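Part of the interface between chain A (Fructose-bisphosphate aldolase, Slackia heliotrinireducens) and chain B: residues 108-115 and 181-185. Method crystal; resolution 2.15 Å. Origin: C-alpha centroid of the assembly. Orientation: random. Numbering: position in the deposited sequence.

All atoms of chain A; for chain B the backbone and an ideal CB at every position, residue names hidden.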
ATOM      1  N   ASN A 108     -12.126 -11.092 -18.018  1.00 24.80           N
ATOM      2  CA  ASN A 108     -11.809 -12.512 -18.128  1.00 26.21           C
ATOM      3  C   ASN A 108     -10.626 -12.804 -19.062  1.00 26.33           C
ATOM      4  O   ASN A 108     -10.467 -13.934 -19.528  1.00 27.57           O
ATOM      5  CB  ASN A 108     -13.049 -13.300 -18.578  1.00 27.36           C
ATOM      6  CG  ASN A 108     -13.537 -12.896 -19.968  1.00 27.60           C
ATOM      7  OD1 ASN A 108     -13.183 -11.831 -20.491  1.00 27.61           O
ATOM      8  ND2 ASN A 108     -14.361 -13.748 -20.569  1.00 27.30           N
ATOM      9  N   LEU A 109      -9.800 -11.793 -19.335  1.00 24.23           N
ATOM     10  CA  LEU A 109      -8.663 -11.974 -20.237  1.00 25.92           C
ATOM     11  C   LEU A 109      -7.542 -12.819 -19.622  1.00 25.53           C
ATOM     12  O   LEU A 109      -6.969 -13.673 -20.299  1.00 26.35           O
ATOM     13  CB  LEU A 109      -8.126 -10.629 -20.744  1.00 25.34           C
ATOM     14  CG  LEU A 109      -9.025  -9.841 -21.706  1.00 25.88           C
ATOM     15  CD1 LEU A 109      -8.556  -8.399 -21.815  1.00 24.85           C
ATOM     16  CD2 LEU A 109      -9.112 -10.494 -23.084  1.00 25.59           C
ATOM     17  N   VAL A 110      -7.231 -12.585 -18.348  1.00 25.31           N
ATOM     18  CA  VAL A 110      -6.238 -13.402 -17.651  1.00 25.26           C
ATOM     19  C   VAL A 110      -6.928 -14.651 -17.106  1.00 24.30           C
ATOM     20  O   VAL A 110      -7.761 -14.567 -16.202  1.00 25.38           O
ATOM     21  CB  VAL A 110      -5.530 -12.624 -16.509  1.00 25.60           C
ATOM     22  CG1 VAL A 110      -4.562 -13.526 -15.754  1.00 24.56           C
ATOM     23  CG2 VAL A 110      -4.783 -11.418 -17.059  1.00 24.97           C
ATOM     24  N   LYS A 111      -6.597 -15.809 -17.671  1.00 25.23           N
ATOM     25  CA  LYS A 111      -7.177 -17.068 -17.203  1.00 25.25           C
ATOM     26  C   LYS A 111      -6.477 -17.526 -15.930  1.00 23.47           C
ATOM     27  O   LYS A 111      -5.343 -17.131 -15.658  1.00 23.71           O
ATOM     28  CB  LYS A 111      -7.109 -18.164 -18.283  1.00 25.12           C
ATOM     29  CG  LYS A 111      -7.686 -17.784 -19.642  1.00 26.70           C
ATOM     30  CD  LYS A 111      -9.143 -17.355 -19.558  1.00 29.13           C
ATOM     31  CE  LYS A 111      -9.683 -16.981 -20.931  1.00 30.08           C
ATOM     32  NZ  LYS A 111     -10.966 -16.242 -20.816  1.00 28.48           N
ATOM     33  N   THR A 112      -7.168 -18.361 -15.160  1.00 24.31           N
ATOM     34  CA  THR A 112      -6.657 -18.915 -13.910  1.00 24.47           C
ATOM     35  C   THR A 112      -5.292 -19.593 -14.077  1.00 24.01           C
ATOM     36  O   THR A 112      -4.398 -19.402 -13.250  1.00 24.54           O
ATOM     37  CB  THR A 112      -7.678 -19.894 -13.302  1.00 26.26           C
ATOM     38  OG1 THR A 112      -8.889 -19.184 -13.028  1.00 29.38           O
ATOM     39  CG2 THR A 112      -7.160 -20.513 -12.007  1.00 26.30           C
ATOM     40  N   ALA A 113      -5.140 -20.362 -15.152  1.00 21.77           N
ATOM     41  CA  ALA A 113      -3.877 -21.033 -15.470  1.00 23.78           C
ATOM     42  C   ALA A 113      -2.682 -20.075 -15.567  1.00 24.90           C
ATOM     43  O   ALA A 113      -1.558 -20.452 -15.228  1.00 27.13           O
ATOM     44  CB  ALA A 113      -4.016 -21.838 -16.753  1.00 25.06           C
ATOM     45  N   GLN A 114      -2.923 -18.846 -16.029  1.00 23.57           N
ATOM     46  CA  GLN A 114      -1.872 -17.828 -16.082  1.00 25.22           C
ATOM     47  C   GLN A 114      -1.631 -17.224 -14.692  1.00 25.36           C
ATOM     48  O   GLN A 114      -0.490 -17.146 -14.220  1.00 25.60           O
ATOM     49  CB  GLN A 114      -2.209 -16.731 -17.107  1.00 25.80           C
ATOM     50  CG  GLN A 114      -1.171 -15.613 -17.181  1.00 27.36           C
ATOM     51  CD  GLN A 114      -1.629 -14.403 -17.978  1.00 27.92           C
ATOM     52  OE1 GLN A 114      -2.510 -14.496 -18.837  1.00 27.37           O
ATOM     53  NE2 GLN A 114      -1.020 -13.253 -17.700  1.00 29.33           N
ATOM     54  N   ASP A 115      -2.714 -16.801 -14.047  1.00 25.10           N
ATOM     55  CA  ASP A 115      -2.648 -16.231 -12.709  1.00 27.24           C
ATOM     56  C   ASP A 115      -4.007 -16.342 -12.033  1.00 26.76           C
ATOM     57  O   ASP A 115      -5.050 -16.175 -12.686  1.00 26.70           O
ATOM     58  CB  ASP A 115      -2.233 -14.760 -12.771  1.00 27.87           C
ATOM     59  CG  ASP A 115      -1.651 -14.258 -11.461  1.00 31.62           C
ATOM     60  OD1 ASP A 115      -1.314 -15.081 -10.578  1.00 33.06           O
ATOM     61  OD2 ASP A 115      -1.523 -13.026 -11.316  1.00 38.05           O
TER
ATOM     62  N   UNK B 181      -0.894  -7.167 -23.035  1.00 24.11           N
ATOM     63  CA  UNK B 181      -0.274  -8.112 -22.130  1.00 23.92           C
ATOM     64  C   UNK B 181      -0.157  -9.494 -22.729  1.00 23.64           C
ATOM     65  O   UNK B 181      -0.803  -9.812 -23.721  1.00 25.61           O
ATOM     66  CB  UNK B 181      -1.065  -8.182 -20.822  1.00 23.92           C
ATOM     67  N   UNK B 182       0.725 -10.283 -22.127  1.00 24.67           N
ATOM     68  CA  UNK B 182       0.827 -11.729 -22.268  1.00 26.31           C
ATOM     69  C   UNK B 182      -0.503 -12.369 -22.705  1.00 25.21           C
ATOM     70  O   UNK B 182      -0.565 -13.082 -23.711  1.00 23.04           O
ATOM     71  CB  UNK B 182       1.291 -12.343 -20.946  1.00 26.31           C
ATOM     72  N   UNK B 183      -1.555 -12.097 -21.929  1.00 24.61           N
ATOM     73  CA  UNK B 183      -2.890 -12.664 -22.127  1.00 25.50           C
ATOM     74  C   UNK B 183      -3.562 -12.242 -23.430  1.00 26.39           C
ATOM     75  O   UNK B 183      -4.429 -12.951 -23.939  1.00 27.68           O
ATOM     76  CB  UNK B 183      -3.788 -12.268 -20.953  1.00 25.50           C
ATOM     77  N   UNK B 184      -3.170 -11.086 -23.956  1.00 26.45           N
ATOM     78  CA  UNK B 184      -3.877 -10.477 -25.077  1.00 27.16           C
ATOM     79  C   UNK B 184      -3.199 -10.838 -26.393  1.00 28.81           C
ATOM     80  O   UNK B 184      -3.848 -11.357 -27.306  1.00 29.10           O
ATOM     81  CB  UNK B 184      -3.942  -8.957 -24.911  1.00 27.16           C
ATOM     82  N   UNK B 185      -1.898 -10.564 -26.479  1.00 29.28           N
ATOM     83  CA  UNK B 185      -1.089 -10.951 -27.634  1.00 32.08           C
ATOM     84  C   UNK B 185      -1.725 -10.592 -28.964  1.00 36.33           C
ATOM     85  O   UNK B 185      -2.008  -9.418 -29.231  1.00 38.19           O
ATOM     86  CB  UNK B 185      -0.821 -12.457 -27.596  1.00 32.08           C
TER

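Position 181 opens the stretch with a phi of 147° and a psi of 161°, a combination that residues with a side chain rarely adopt. An ideal CB here would point toward chain A yet find nothing of its stretch within 5.5 Å, so the backbone angles, rather than any contact, argue for glycine. The deposited residue is B:Gly181. Its carbonyl oxygen accepts bonds from the backbone N of 184 (2.7 Å from B:Gly181 O) and of 185 (3.1 Å from the same O), closing the turn that presents the next residues to chain A.

At position 182 the CA-to-CB bond points toward chain A, and the ideal CB lies 4.1 Å from A:Gln114 NE2. Chain A offers an amide and, beyond it, the carbonyl oxygen of A:Gln114, with no enclosing pocket. A long, flexible polar side chain would suit, whether lysine, arginine, glutamine or glutamate; a short one would be tolerated but would reach little. The residue is B:Lys182. Its aliphatic part packs against the amide, CD lying 3.6 Å from A:Gln114 NE2, and its amine bonds to a water, NZ to water oxygen 3.1 Å. That water donates to A:Gln114 O at 3.0 Å, so the lysine reaches the backbone of chain A through one bridging molecule. Chi1 (-142°) and chi3 (-149°) both lie between the usual wells.

Position 183 is the tightest. Its CB points toward chain A and already stands 3.3 Å from A:Gln114 OE1, 3.5 Å from A:Leu109 O and 4.1 Å from A:Val110 CG2. With two oxygens and a methyl so near, a small side chain is favoured: alanine fits well, glycine would leave the contact thinner, and serine is conceivable if its hydroxyl could find a suitable direction. The residue is B:Ala183. Its methyl makes an apolar contact with A:Val110 CG2, while its backbone N donates to a second bridging water at 2.8 Å, which also accepts from A:Gln114 NE2 at 3.1 Å.

At position 184 the CB points sideways, with no atom of the chain A stretch within 5.5 Å of it. The nearby offering is the apolar end of A:Leu109, which a branched or longer aliphatic chain could reach: valine, isoleucine or leucine. B:Val184, with chi1 t, brings CG2 to 4.3 Å from A:Leu109 CD1, a modest apolar contact.

Position 185 is out of reach. Its positive phi of 48°, with psi at -120°, favours glycine, and B:Gly185 is the residue found.

Chain B (181-185) GKAVG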
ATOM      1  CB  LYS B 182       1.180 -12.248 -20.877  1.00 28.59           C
ATOM      2  CG  LYS B 182       2.146 -13.396 -20.755  1.00 29.77           C
ATOM      3  CD  LYS B 182       2.151 -13.777 -19.285  1.00 32.88           C
ATOM      4  CE  LYS B 182       3.481 -14.327 -18.830  1.00 38.06           C
ATOM      5  NZ  LYS B 182       3.620 -14.211 -17.352  1.00 40.41           N
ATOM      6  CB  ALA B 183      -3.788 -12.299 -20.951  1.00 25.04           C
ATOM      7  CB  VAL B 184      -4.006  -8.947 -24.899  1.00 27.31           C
ATOM      8  CG1 VAL B 184      -4.821  -8.335 -26.032  1.00 25.02           C
ATOM      9  CG2 VAL B 184      -4.631  -8.625 -23.546  1.00 22.74           C
TER
HETATM   10  O   HOH W   1      -1.345 -10.775 -19.471  1.00 23.54           O
HETATM   11  O   HOH W   2       1.911 -15.555 -15.150  1.00 35.98           O
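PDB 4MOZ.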